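Local atomic coordinates of endo-beta-mannanase (Rhizomucor miehei, PDB entry 4QP0), a protein that probably hydrolyses internal (1->4)-beta-D-mannosidic linkages at random in mannans, galactomannans and glucomannans, as a secreted glycoside hydrolase of family 5. Residues D230-G235 with W262-D267; M239-I244 with K276-A281; F255-E260 with P307-T312. All coordinates share one frame; numbering follows the deposited sequence.

Contact 1. Residues D230-G235 with W262-D267; sequences DYEYNG and WSKGTD
Two loops at the C-terminal ends of TIM-barrel strands, the side on which this fold carries its active site, meet through Asp230 and Glu232 in one and Trp262 and Lys264 in the other. The first loop follows strand 214-216 and the second strand 253-257. Together the two segments bury 179 Å², most of it on Glu232 and Lys264.

Lys264 and Glu232 approach from opposite directions and form a salt bridge, Lys264 NZ to Glu232 OE1 at 3.3 Å, which as a hydrogen bond is weak. The shorter bond of the ammonium is to its own loop, from Lys264 NZ to Trp262 O at 2.8 Å. The lysine chain allows this because it bends at chi2 and again at chi4 (-75°), curling the nitrogen back toward the carbonyl of Trp262. Ser263 OG reaches the same Trp262 O at 2.7 Å from the other face of the carbonyl plane, so two side chains grip that oxygen.

Glu232 has a second role. Its CG rests over one face of the Trp262 indole, 3.8 Å above the plane and displaced toward the rim, while Glu232 OE2 lies 3.5 Å from Trp262 CB. The methylenes of Lys264 slide past Asp230, with Lys264 CE 3.4 Å from Asp230 OD2. That carboxylate oxygen accepts from Trp270 NE1, and the Trp270 ring also makes a cation-pi contact with Lys264.

The Asp230 OD2 to Lys264 NZ separation of 4.6 Å is beyond a salt bridge, so two carboxylates lie near one ammonium, only that of Glu232 within salt-bridge distance. This grouping probably stabilises the charged form of Lys264 and eases the burial of Glu232, leaving a loop-to-loop junction that combines electrostatics with packing on the tryptophan face.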
ATOM      1  N   ASP A 230      -8.252 -13.197  18.408  1.00 36.21           N
ATOM      2  CA  ASP A 230      -8.436 -11.801  18.021  1.00 35.67           C
ATOM      3  C   ASP A 230      -9.053 -11.605  16.646  1.00 34.76           C
ATOM      4  O   ASP A 230      -9.081 -12.525  15.829  1.00 36.51           O
ATOM      5  CB  ASP A 230      -7.096 -11.066  18.113  1.00 36.44           C
ATOM      6  CG  ASP A 230      -6.475 -11.173  19.491  1.00 38.93           C
ATOM      7  OD1 ASP A 230      -7.201 -11.555  20.434  1.00 40.62           O
ATOM      8  OD2 ASP A 230      -5.266 -10.884  19.634  1.00 41.07           O
ATOM      9  N   TYR A 231      -9.532 -10.387  16.403  1.00 33.45           N
ATOM     10  CA  TYR A 231     -10.172  -9.999  15.144  1.00 33.05           C
ATOM     11  C   TYR A 231      -9.210 -10.109  13.953  1.00 32.54           C
ATOM     12  O   TYR A 231      -9.613 -10.416  12.825  1.00 32.11           O
ATOM     13  CB  TYR A 231     -10.688  -8.563  15.285  1.00 33.06           C
ATOM     14  CG  TYR A 231     -11.592  -8.061  14.177  1.00 32.73           C
ATOM     15  CD1 TYR A 231     -12.862  -8.594  13.990  1.00 32.11           C
ATOM     16  CD2 TYR A 231     -11.183  -7.016  13.340  1.00 32.68           C
ATOM     17  CE1 TYR A 231     -13.694  -8.120  12.987  1.00 31.71           C
ATOM     18  CE2 TYR A 231     -12.005  -6.535  12.339  1.00 31.73           C
ATOM     19  CZ  TYR A 231     -13.257  -7.094  12.169  1.00 31.97           C
ATOM     20  OH  TYR A 231     -14.078  -6.620  11.182  1.00 32.49           O
ATOM     21  N   GLU A 232      -7.935  -9.872  14.241  1.00 30.83           N
ATOM     22  CA  GLU A 232      -6.856  -9.857  13.259  1.00 29.20           C
ATOM     23  C   GLU A 232      -6.410 -11.263  12.821  1.00 28.87           C
ATOM     24  O   GLU A 232      -5.698 -11.406  11.821  1.00 29.55           O
ATOM     25  CB  GLU A 232      -5.660  -9.070  13.833  1.00 28.08           C
ATOM     26  CG  GLU A 232      -5.924  -7.584  14.069  1.00 26.22           C
ATOM     27  CD  GLU A 232      -6.817  -7.315  15.272  1.00 26.32           C
ATOM     28  OE1 GLU A 232      -7.015  -8.240  16.095  1.00 26.59           O
ATOM     29  OE2 GLU A 232      -7.319  -6.175  15.398  1.00 25.04           O
ATOM     30  N   TYR A 233      -6.836 -12.290  13.556  1.00 28.93           N
ATOM     31  CA  TYR A 233      -6.441 -13.678  13.284  1.00 28.53           C
ATOM     32  C   TYR A 233      -7.576 -14.619  12.877  1.00 29.47           C
ATOM     33  O   TYR A 233      -7.321 -15.670  12.281  1.00 29.10           O
ATOM     34  CB  TYR A 233      -5.771 -14.271  14.510  1.00 28.62           C
ATOM     35  CG  TYR A 233      -4.350 -13.828  14.739  1.00 28.19           C
ATOM     36  CD1 TYR A 233      -3.296 -14.494  14.130  1.00 27.67           C
ATOM     37  CD2 TYR A 233      -4.058 -12.764  15.589  1.00 28.83           C
ATOM     38  CE1 TYR A 233      -1.986 -14.107  14.343  1.00 28.72           C
ATOM     39  CE2 TYR A 233      -2.743 -12.370  15.821  1.00 29.82           C
ATOM     40  CZ  TYR A 233      -1.713 -13.048  15.188  1.00 29.09           C
ATOM     41  OH  TYR A 233      -0.409 -12.678  15.399  1.00 29.59           O
ATOM     42  N   ASN A 234      -8.817 -14.259  13.200  1.00 31.03           N
ATOM     43  CA  ASN A 234      -9.934 -15.198  13.072  1.00 32.88           C
ATOM     44  C   ASN A 234     -10.870 -14.986  11.874  1.00 33.35           C
ATOM     45  O   ASN A 234     -11.913 -15.633  11.774  1.00 33.25           O
ATOM     46  CB  ASN A 234     -10.732 -15.275  14.387  1.00 34.52           C
ATOM     47  CG  ASN A 234     -11.566 -14.033  14.658  1.00 35.51           C
ATOM     48  OD1 ASN A 234     -11.882 -13.249  13.752  1.00 37.09           O
ATOM     49  ND2 ASN A 234     -11.941 -13.853  15.918  1.00 35.53           N
ATOM     50  N   GLY A 235     -10.501 -14.081  10.979  1.00 33.69           N
ATOM     51  CA  GLY A 235     -11.293 -13.819   9.791  1.00 35.79           C
ATOM     52  C   GLY A 235     -12.540 -12.991  10.028  1.00 37.33           C
ATOM     53  O   GLY A 235     -13.433 -12.963   9.185  1.00 38.57           O
ATOM     54  N   TRP A 262      -5.857  -1.054  17.218  1.00 35.48           N
ATOM     55  CA  TRP A 262      -6.430  -2.384  17.367  1.00 35.40           C
ATOM     56  C   TRP A 262      -6.505  -2.758  18.813  1.00 36.78           C
ATOM     57  O   TRP A 262      -6.970  -3.852  19.164  1.00 36.21           O
ATOM     58  CB  TRP A 262      -5.601  -3.406  16.593  1.00 34.18           C
ATOM     59  CG  TRP A 262      -5.437  -3.081  15.124  1.00 32.05           C
ATOM     60  CD1 TRP A 262      -6.179  -2.186  14.366  1.00 31.87           C
ATOM     61  CD2 TRP A 262      -4.468  -3.657  14.183  1.00 31.51           C
ATOM     62  NE1 TRP A 262      -5.741  -2.157  13.069  1.00 31.14           N
ATOM     63  CE2 TRP A 262      -4.723  -3.017  12.890  1.00 31.43           C
ATOM     64  CE3 TRP A 262      -3.448  -4.593  14.281  1.00 31.71           C
ATOM     65  CZ2 TRP A 262      -3.984  -3.324  11.756  1.00 31.43           C
ATOM     66  CZ3 TRP A 262      -2.709  -4.894  13.129  1.00 32.07           C
ATOM     67  CH2 TRP A 262      -2.975  -4.275  11.898  1.00 31.71           C
ATOM     68  N   SER A 263      -6.057  -1.831  19.660  1.00 37.70           N
ATOM     69  CA  SER A 263      -5.979  -2.005  21.117  1.00 40.13           C
ATOM     70  C   SER A 263      -5.248  -3.292  21.553  1.00 39.17           C
ATOM     71  O   SER A 263      -5.802  -4.150  22.241  1.00 38.74           O
ATOM     72  CB  SER A 263      -7.362  -1.867  21.773  1.00 41.29           C
ATOM     73  OG  SER A 263      -8.284  -2.800  21.233  1.00 45.08           O
ATOM     74  N   LYS A 264      -3.991  -3.409  21.152  1.00 39.17           N
ATOM     75  CA  LYS A 264      -3.215  -4.584  21.506  1.00 41.36           C
ATOM     76  C   LYS A 264      -2.111  -4.268  22.500  1.00 43.95           C
ATOM     77  O   LYS A 264      -1.317  -5.141  22.847  1.00 46.52           O
ATOM     78  CB  LYS A 264      -2.663  -5.258  20.253  1.00 39.07           C
ATOM     79  CG  LYS A 264      -3.748  -5.827  19.351  1.00 37.73           C
ATOM     80  CD  LYS A 264      -4.534  -6.921  20.053  1.00 37.29           C
ATOM     81  CE  LYS A 264      -5.565  -7.532  19.125  1.00 36.27           C
ATOM     82  NZ  LYS A 264      -6.720  -6.615  18.941  1.00 37.59           N
ATOM     83  N   GLY A 265      -2.088  -3.025  22.973  1.00 45.76           N
ATOM     84  CA  GLY A 265      -1.108  -2.597  23.964  1.00 50.56           C
ATOM     85  C   GLY A 265       0.220  -2.303  23.301  1.00 53.62           C
ATOM     86  O   GLY A 265       0.760  -3.136  22.566  1.00 53.66           O
ATOM     87  N   THR A 266       0.744  -1.110  23.562  1.00 55.97           N
ATOM     88  CA  THR A 266       1.971  -0.644  22.923  1.00 57.42           C
ATOM     89  C   THR A 266       3.233  -0.944  23.755  1.00 58.48           C
ATOM     90  O   THR A 266       4.173  -0.143  23.780  1.00 61.17           O
ATOM     91  CB  THR A 266       1.874   0.862  22.590  1.00 56.37           C
ATOM     92  N   ASP A 267       3.244  -2.099  24.427  1.00 56.93           N
ATOM     93  CA  ASP A 267       4.384  -2.552  25.240  1.00 55.27           C
ATOM     94  C   ASP A 267       4.482  -4.082  25.306  1.00 54.41           C
ATOM     95  O   ASP A 267       5.571  -4.637  25.509  1.00 53.68           O
ATOM     96  CB  ASP A 267       4.303  -1.977  26.659  1.00 56.31           C
TER

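Contact 2. Residues M239-I244 with K276-A281; sequences MDFDAI and KDHAAA
Phe241, His278 and Ala281 carry this contact, in which the first turn of the short helix 241-245 packs against helix 270-284 on the outside of the barrel. Phe241 has the largest share of the 141 Å² buried in all. His278 and Ala281 are three residues apart on the longer helix and therefore present neighbouring positions on one side of it to the same phenyl ring.

The two aromatic rings form a T-shaped (edge-to-face) pair. The edge of the His278 imidazole is directed at one face of Phe241, with the ring centroids 5.0 Å apart and the planes at 84°; the point of contact is displaced toward the rim of the phenyl ring, near CZ. Ala281 meets the same ring differently: its methyl lies at the edge, near the ring plane, with Ala281 CB 3.7 Å from Phe241 CE2. Phe241 reaches both because its CG stands anti to the backbone N (chi1 -175°), which extends the ring away from its own helix.

The start of that helix is fixed by its N-cap, Asp240. Asp240 OD1 accepts from Ala243 N at 3.0 Å, the N-H meeting it from well above the carboxylate plane, and Ile244 N bonds to Asp240 O at 3.0 Å. Asp240 OD2 in turn accepts from Asn224 ND2, so the carboxylate that caps the turn carrying Phe241 is itself held.

His278 also stacks with Phe223 and with Phe255 of the barrel strand 253-257, and meets Trp274 edge-to-face, while Phe241 touches Phe223 as well. The imidazole is thus surrounded largely by aromatic rings, and dispersion and ring electrostatics join the two helices here.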
ATOM      1  N   MET A 239     -11.360 -10.940   5.712  1.00 36.89           N
ATOM      2  CA  MET A 239     -10.122 -11.077   4.936  1.00 37.70           C
ATOM      3  C   MET A 239      -9.387 -12.356   5.305  1.00 37.74           C
ATOM      4  O   MET A 239      -9.528 -12.865   6.412  1.00 40.90           O
ATOM      5  CB  MET A 239      -9.198  -9.879   5.169  1.00 37.45           C
ATOM      6  CG  MET A 239      -9.758  -8.558   4.685  1.00 38.30           C
ATOM      7  SD  MET A 239     -10.023  -8.496   2.904  1.00 40.43           S
ATOM      8  CE  MET A 239      -8.340  -8.326   2.313  1.00 38.23           C
ATOM      9  N   ASP A 240      -8.578 -12.853   4.380  1.00 36.61           N
ATOM     10  CA  ASP A 240      -7.961 -14.159   4.532  1.00 34.83           C
ATOM     11  C   ASP A 240      -6.570 -14.096   3.945  1.00 33.02           C
ATOM     12  O   ASP A 240      -6.366 -14.481   2.792  1.00 35.28           O
ATOM     13  CB  ASP A 240      -8.807 -15.213   3.806  1.00 33.67           C
ATOM     14  CG  ASP A 240      -8.387 -16.644   4.120  1.00 35.18           C
ATOM     15  OD1 ASP A 240      -7.213 -16.895   4.488  1.00 35.43           O
ATOM     16  OD2 ASP A 240      -9.248 -17.538   3.972  1.00 35.70           O
ATOM     17  N   PHE A 241      -5.618 -13.610   4.737  1.00 30.75           N
ATOM     18  CA  PHE A 241      -4.227 -13.478   4.296  1.00 29.99           C
ATOM     19  C   PHE A 241      -3.720 -14.747   3.633  1.00 28.65           C
ATOM     20  O   PHE A 241      -3.086 -14.676   2.588  1.00 29.42           O
ATOM     21  CB  PHE A 241      -3.319 -13.104   5.469  1.00 29.77           C
ATOM     22  CG  PHE A 241      -1.884 -12.840   5.083  1.00 29.51           C
ATOM     23  CD1 PHE A 241      -1.486 -11.583   4.643  1.00 29.51           C
ATOM     24  CD2 PHE A 241      -0.919 -13.839   5.198  1.00 30.33           C
ATOM     25  CE1 PHE A 241      -0.161 -11.330   4.305  1.00 29.76           C
ATOM     26  CE2 PHE A 241       0.419 -13.590   4.870  1.00 30.30           C
ATOM     27  CZ  PHE A 241       0.797 -12.333   4.420  1.00 29.20           C
ATOM     28  N   ASP A 242      -4.001 -15.897   4.239  1.00 28.62           N
ATOM     29  CA  ASP A 242      -3.594 -17.193   3.679  1.00 29.54           C
ATOM     30  C   ASP A 242      -4.128 -17.426   2.262  1.00 29.70           C
ATOM     31  O   ASP A 242      -3.370 -17.799   1.358  1.00 29.46           O
ATOM     32  CB  ASP A 242      -4.011 -18.347   4.601  1.00 30.02           C
ATOM     33  CG  ASP A 242      -3.257 -18.340   5.932  1.00 31.48           C
ATOM     34  OD1 ASP A 242      -2.044 -18.020   5.946  1.00 30.21           O
ATOM     35  OD2 ASP A 242      -3.889 -18.659   6.964  1.00 32.55           O
ATOM     36  N   ALA A 243      -5.425 -17.193   2.065  1.00 29.34           N
ATOM     37  CA  ALA A 243      -6.029 -17.423   0.758  1.00 30.11           C
ATOM     38  C   ALA A 243      -5.522 -16.421  -0.281  1.00 30.48           C
ATOM     39  O   ALA A 243      -5.477 -16.735  -1.477  1.00 31.96           O
ATOM     40  CB  ALA A 243      -7.556 -17.405   0.841  1.00 29.43           C
ATOM     41  N   ILE A 244      -5.139 -15.227   0.172  1.00 29.38           N
ATOM     42  CA  ILE A 244      -4.614 -14.192  -0.722  1.00 28.54           C
ATOM     43  C   ILE A 244      -3.220 -14.573  -1.208  1.00 28.81           C
ATOM     44  O   ILE A 244      -2.972 -14.644  -2.414  1.00 29.29           O
ATOM     45  CB  ILE A 244      -4.604 -12.800  -0.050  1.00 29.18           C
ATOM     46  CG1 ILE A 244      -6.031 -12.256   0.084  1.00 29.78           C
ATOM     47  CG2 ILE A 244      -3.742 -11.818  -0.832  1.00 28.82           C
ATOM     48  CD1 ILE A 244      -6.185 -11.188   1.151  1.00 29.56           C
ATOM     49  N   LYS A 276       6.412 -11.928  13.540  1.00 29.35           N
ATOM     50  CA  LYS A 276       6.856 -13.324  13.467  1.00 29.24           C
ATOM     51  C   LYS A 276       5.839 -14.181  12.703  1.00 28.84           C
ATOM     52  O   LYS A 276       6.217 -14.966  11.829  1.00 28.11           O
ATOM     53  CB  LYS A 276       7.079 -13.896  14.872  1.00 29.96           C
ATOM     54  CG  LYS A 276       8.304 -13.360  15.596  1.00 32.29           C
ATOM     55  CD  LYS A 276       8.247 -13.625  17.093  1.00 33.93           C
ATOM     56  CE  LYS A 276       8.951 -14.908  17.502  1.00 35.16           C
ATOM     57  NZ  LYS A 276       8.044 -16.085  17.514  1.00 36.31           N
ATOM     58  N   ASP A 277       4.557 -14.021  13.034  1.00 29.09           N
ATOM     59  CA  ASP A 277       3.474 -14.766  12.363  1.00 28.98           C
ATOM     60  C   ASP A 277       3.415 -14.526  10.855  1.00 27.60           C
ATOM     61  O   ASP A 277       3.168 -15.455  10.095  1.00 29.14           O
ATOM     62  CB  ASP A 277       2.112 -14.481  13.005  1.00 29.59           C
ATOM     63  CG  ASP A 277       1.959 -15.133  14.380  1.00 31.29           C
ATOM     64  OD1 ASP A 277       2.772 -16.030  14.722  1.00 31.42           O
ATOM     65  OD2 ASP A 277       1.028 -14.740  15.127  1.00 31.77           O
ATOM     66  N   HIS A 278       3.649 -13.292  10.426  1.00 26.50           N
ATOM     67  CA  HIS A 278       3.716 -12.999   8.995  1.00 26.85           C
ATOM     68  C   HIS A 278       5.016 -13.413   8.346  1.00 26.15           C
ATOM     69  O   HIS A 278       5.013 -13.833   7.187  1.00 26.45           O
ATOM     70  CB  HIS A 278       3.384 -11.538   8.718  1.00 27.44           C
ATOM     71  CG  HIS A 278       1.963 -11.167   9.075  1.00 27.92           C
ATOM     72  ND1 HIS A 278       0.971 -11.165   8.175  1.00 28.59           N
ATOM     73  CD2 HIS A 278       1.394 -10.801  10.289  1.00 27.59           C
ATOM     74  CE1 HIS A 278      -0.179 -10.813   8.779  1.00 28.01           C
ATOM     75  NE2 HIS A 278       0.084 -10.593  10.073  1.00 28.26           N
ATOM     76  N   ALA A 279       6.129 -13.321   9.077  1.00 25.90           N
ATOM     77  CA  ALA A 279       7.414 -13.844   8.602  1.00 26.23           C
ATOM     78  C   ALA A 279       7.368 -15.354   8.415  1.00 26.87           C
ATOM     79  O   ALA A 279       8.053 -15.896   7.556  1.00 29.15           O
ATOM     80  CB  ALA A 279       8.548 -13.465   9.549  1.00 26.59           C
ATOM     81  N   ALA A 280       6.569 -16.027   9.234  1.00 27.91           N
ATOM     82  CA  ALA A 280       6.352 -17.464   9.111  1.00 29.11           C
ATOM     83  C   ALA A 280       5.522 -17.782   7.869  1.00 30.44           C
ATOM     84  O   ALA A 280       5.780 -18.767   7.183  1.00 31.39           O
ATOM     85  CB  ALA A 280       5.671 -18.004  10.359  1.00 27.84           C
ATOM     86  N   ALA A 281       4.532 -16.944   7.580  1.00 31.41           N
ATOM     87  CA  ALA A 281       3.677 -17.161   6.407  1.00 33.08           C
ATOM     88  C   ALA A 281       4.483 -16.952   5.128  1.00 33.68           C
ATOM     89  O   ALA A 281       4.213 -17.602   4.123  1.00 34.87           O
ATOM     90  CB  ALA A 281       2.456 -16.257   6.442  1.00 32.12           C
TER

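Contact 3. Residues F255-E260 with P307-T312; sequences FHLYPE and PVWQGT
Leu257, the last residue of barrel strand 253-257, directs its side chain into the indole of Trp309, which extends from helix 299-315 in the opposite direction. The branch that touches is CD2. It sits above the six-membered ring at 3.3 Å from the ring centroid and only 9° off the normal, a CH-pi contact in which Leu257 CD2 comes within 3.4 Å of Trp309 CE3.

Side-chain conformation on both partners makes this possible. Leu257 holds CG anti to its backbone N (chi1 179°), extending the isobutyl group toward the helix layer, and its second torsion puts CD2 anti to CA, making it the leading methyl; CG itself approaches Trp309 CH2 at 3.8 Å. In Trp309, chi2 is -5°: CD1 nearly eclipses CA, and the benzene half of the indole is thereby thrown to the far side, toward the strand. Pro259, just beyond the strand end, meets the benzene half obliquely, with Pro259 CG 3.8 Å from Trp309 CZ2 and Pro259 CD 3.8 Å from Trp309 CH2.

The helix is kinked at Pro307 and Val308, whose N atoms make no bond to the preceding turn; Val308 O takes both Thr312 N and Thr312 OG1, the latter at 3.0 Å, from opposite faces of its plane.

Leu296 and Ser271 touch the indole as well, the latter from helix 270-284, so Trp309 spans from its own helix past the neighbouring one to a strand that is not its immediate barrel predecessor. All three touching residues are buried and meet through carbon alone, which implies that shape complementarity and dispersion hold this strand end against the helix.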
ATOM      1  N   PHE A 255       1.165  -6.762   5.051  1.00 29.02           N
ATOM      2  CA  PHE A 255       0.511  -6.559   6.331  1.00 28.92           C
ATOM      3  C   PHE A 255       0.916  -5.243   7.019  1.00 29.79           C
ATOM      4  O   PHE A 255       1.986  -4.673   6.766  1.00 29.76           O
ATOM      5  CB  PHE A 255       0.680  -7.779   7.246  1.00 28.36           C
ATOM      6  CG  PHE A 255       2.032  -7.891   7.907  1.00 27.66           C
ATOM      7  CD1 PHE A 255       2.188  -7.567   9.248  1.00 27.21           C
ATOM      8  CD2 PHE A 255       3.137  -8.358   7.203  1.00 27.32           C
ATOM      9  CE1 PHE A 255       3.419  -7.692   9.877  1.00 26.25           C
ATOM     10  CE2 PHE A 255       4.377  -8.485   7.827  1.00 27.11           C
ATOM     11  CZ  PHE A 255       4.513  -8.157   9.166  1.00 26.29           C
ATOM     12  N   HIS A 256       0.022  -4.764   7.875  1.00 30.45           N
ATOM     13  CA  HIS A 256       0.193  -3.501   8.568  1.00 30.11           C
ATOM     14  C   HIS A 256       0.271  -3.770  10.035  1.00 28.77           C
ATOM     15  O   HIS A 256      -0.148  -4.829  10.497  1.00 27.33           O
ATOM     16  CB  HIS A 256      -0.986  -2.581   8.260  1.00 31.64           C
ATOM     17  CG  HIS A 256      -1.133  -2.247   6.792  1.00 33.45           C
ATOM     18  ND1 HIS A 256      -1.784  -1.154   6.362  1.00 34.20           N
ATOM     19  CD2 HIS A 256      -0.664  -2.897   5.651  1.00 33.93           C
ATOM     20  CE1 HIS A 256      -1.747  -1.114   5.015  1.00 34.21           C
ATOM     21  NE2 HIS A 256      -1.065  -2.182   4.584  1.00 33.94           N
ATOM     22  N   LEU A 257       0.820  -2.817  10.780  1.00 29.67           N
ATOM     23  CA  LEU A 257       0.908  -2.924  12.233  1.00 29.29           C
ATOM     24  C   LEU A 257       0.476  -1.632  12.924  1.00 29.59           C
ATOM     25  O   LEU A 257       1.149  -0.607  12.825  1.00 29.11           O
ATOM     26  CB  LEU A 257       2.318  -3.350  12.664  1.00 28.40           C
ATOM     27  CG  LEU A 257       2.614  -3.494  14.168  1.00 28.42           C
ATOM     28  CD1 LEU A 257       1.618  -4.431  14.844  1.00 26.88           C
ATOM     29  CD2 LEU A 257       4.043  -3.972  14.394  1.00 26.98           C
ATOM     30  N   TYR A 258      -0.665  -1.704  13.613  1.00 31.27           N
ATOM     31  CA  TYR A 258      -1.206  -0.590  14.395  1.00 32.07           C
ATOM     32  C   TYR A 258      -1.812  -1.089  15.712  1.00 33.16           C
ATOM     33  O   TYR A 258      -3.037  -1.283  15.806  1.00 32.86           O
ATOM     34  CB  TYR A 258      -2.243   0.197  13.578  1.00 32.11           C
ATOM     35  CG  TYR A 258      -1.644   0.981  12.429  1.00 32.07           C
ATOM     36  CD1 TYR A 258      -0.975   2.186  12.656  1.00 32.22           C
ATOM     37  CD2 TYR A 258      -1.729   0.510  11.120  1.00 31.55           C
ATOM     38  CE1 TYR A 258      -0.414   2.904  11.616  1.00 32.13           C
ATOM     39  CE2 TYR A 258      -1.177   1.224  10.073  1.00 32.05           C
ATOM     40  CZ  TYR A 258      -0.518   2.421  10.326  1.00 32.82           C
ATOM     41  OH  TYR A 258       0.038   3.141   9.284  1.00 32.41           O
ATOM     42  N   PRO A 259      -0.954  -1.309  16.734  1.00 33.67           N
ATOM     43  CA  PRO A 259      -1.424  -1.882  18.004  1.00 34.30           C
ATOM     44  C   PRO A 259      -2.388  -0.982  18.779  1.00 35.70           C
ATOM     45  O   PRO A 259      -3.280  -1.496  19.454  1.00 36.38           O
ATOM     46  CB  PRO A 259      -0.134  -2.108  18.803  1.00 33.55           C
ATOM     47  CG  PRO A 259       0.883  -1.227  18.172  1.00 33.33           C
ATOM     48  CD  PRO A 259       0.508  -1.109  16.726  1.00 33.28           C
ATOM     49  N   GLU A 260      -2.215   0.339  18.673  1.00 36.59           N
ATOM     50  CA  GLU A 260      -3.082   1.299  19.373  1.00 35.82           C
ATOM     51  C   GLU A 260      -4.487   1.310  18.784  1.00 34.85           C
ATOM     52  O   GLU A 260      -5.467   1.266  19.522  1.00 34.61           O
ATOM     53  CB  GLU A 260      -2.481   2.703  19.352  1.00 37.29           C
ATOM     54  CG  GLU A 260      -1.144   2.809  20.066  1.00 39.25           C
ATOM     55  CD  GLU A 260      -0.494   4.167  19.873  1.00 40.97           C
ATOM     56  OE1 GLU A 260       0.011   4.445  18.760  1.00 40.95           O
ATOM     57  OE2 GLU A 260      -0.483   4.960  20.840  1.00 42.88           O
ATOM     58  N   PRO A 307      12.827  -0.197  17.448  1.00 30.35           N
ATOM     59  CA  PRO A 307      14.014  -1.066  17.440  1.00 31.27           C
ATOM     60  C   PRO A 307      13.678  -2.532  17.703  1.00 32.88           C
ATOM     61  O   PRO A 307      14.306  -3.427  17.124  1.00 34.12           O
ATOM     62  CB  PRO A 307      14.880  -0.501  18.573  1.00 30.13           C
ATOM     63  CG  PRO A 307      14.485   0.929  18.657  1.00 29.12           C
ATOM     64  CD  PRO A 307      13.009   0.950  18.358  1.00 29.69           C
ATOM     65  N   VAL A 308      12.685  -2.764  18.557  1.00 32.89           N
ATOM     66  CA  VAL A 308      12.231  -4.114  18.864  1.00 33.50           C
ATOM     67  C   VAL A 308      11.620  -4.751  17.619  1.00 34.17           C
ATOM     68  O   VAL A 308      12.015  -5.856  17.233  1.00 35.88           O
ATOM     69  CB  VAL A 308      11.220  -4.131  20.040  1.00 33.99           C
ATOM     70  CG1 VAL A 308      10.829  -5.559  20.406  1.00 31.56           C
ATOM     71  CG2 VAL A 308      11.805  -3.419  21.257  1.00 33.30           C
ATOM     72  N   TRP A 309      10.681  -4.041  16.991  1.00 33.32           N
ATOM     73  CA  TRP A 309       9.966  -4.539  15.812  1.00 33.28           C
ATOM     74  C   TRP A 309      10.891  -4.756  14.653  1.00 34.16           C
ATOM     75  O   TRP A 309      10.740  -5.717  13.897  1.00 35.10           O
ATOM     76  CB  TRP A 309       8.885  -3.562  15.363  1.00 30.93           C
ATOM     77  CG  TRP A 309       7.742  -3.327  16.322  1.00 30.42           C
ATOM     78  CD1 TRP A 309       7.487  -3.954  17.542  1.00 30.42           C
ATOM     79  CD2 TRP A 309       6.620  -2.401  16.132  1.00 29.10           C
ATOM     80  NE1 TRP A 309       6.328  -3.475  18.106  1.00 28.55           N
ATOM     81  CE2 TRP A 309       5.763  -2.543  17.311  1.00 28.81           C
ATOM     82  CE3 TRP A 309       6.257  -1.493  15.136  1.00 28.39           C
ATOM     83  CZ2 TRP A 309       4.604  -1.799  17.465  1.00 28.09           C
ATOM     84  CZ3 TRP A 309       5.089  -0.751  15.305  1.00 26.62           C
ATOM     85  CH2 TRP A 309       4.280  -0.908  16.435  1.00 27.42           C
ATOM     86  N   GLN A 310      11.840  -3.838  14.494  1.00 33.59           N
ATOM     87  CA  GLN A 310      12.772  -3.881  13.381  1.00 33.36           C
ATOM     88  C   GLN A 310      13.767  -5.040  13.541  1.00 33.98           C
ATOM     89  O   GLN A 310      14.036  -5.770  12.580  1.00 35.01           O
ATOM     90  CB  GLN A 310      13.452  -2.513  13.212  1.00 33.97           C
ATOM     91  CG  GLN A 310      12.511  -1.465  12.608  1.00 33.26           C
ATOM     92  CD  GLN A 310      13.035  -0.035  12.663  1.00 32.91           C
ATOM     93  OE1 GLN A 310      14.099   0.241  13.226  1.00 32.71           O
ATOM     94  NE2 GLN A 310      12.275   0.888  12.082  1.00 30.76           N
ATOM     95  N   GLY A 311      14.279  -5.218  14.763  1.00 33.16           N
ATOM     96  CA  GLY A 311      15.082  -6.385  15.128  1.00 32.11           C
ATOM     97  C   GLY A 311      14.384  -7.715  14.901  1.00 31.23           C
ATOM     98  O   GLY A 311      15.023  -8.699  14.541  1.00 30.56           O
ATOM     99  N   THR A 312      13.069  -7.746  15.107  1.00 33.29           N
ATOM    100  CA  THR A 312      12.250  -8.920  14.764  1.00 33.37           C
ATOM    101  C   THR A 312      12.251  -9.177  13.258  1.00 33.18           C
ATOM    102  O   THR A 312      12.450 -10.310  12.827  1.00 32.92           O
ATOM    103  CB  THR A 312      10.796  -8.780  15.269  1.00 33.78           C
ATOM    104  OG1 THR A 312      10.814  -8.523  16.677  1.00 34.62           O
ATOM    105  CG2 THR A 312       9.988 -10.049  14.997  1.00 32.02           C
TER

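From the N terminus the segments run 230-235, 239-244, 255-260, 262-267, 276-281 and 307-312, so each contact crosses the other two and none nests. Contact 1 closes the excursion from the loop after strand 214-216 to the loop after strand 253-257. Contact 2 closes one from helix 241-245 to helix 270-284, and contact 3 joins strand 253-257 to helix 299-315. They also touch: Tyr233 OH and Asp277 OD2 link contacts 1 and 2, Lys264 N and Pro259 O link contacts 1 and 3, and His278 packs on Phe255 between contacts 2 and 3. Loops, strand and helix layer of this barrel sector are thus interlocked.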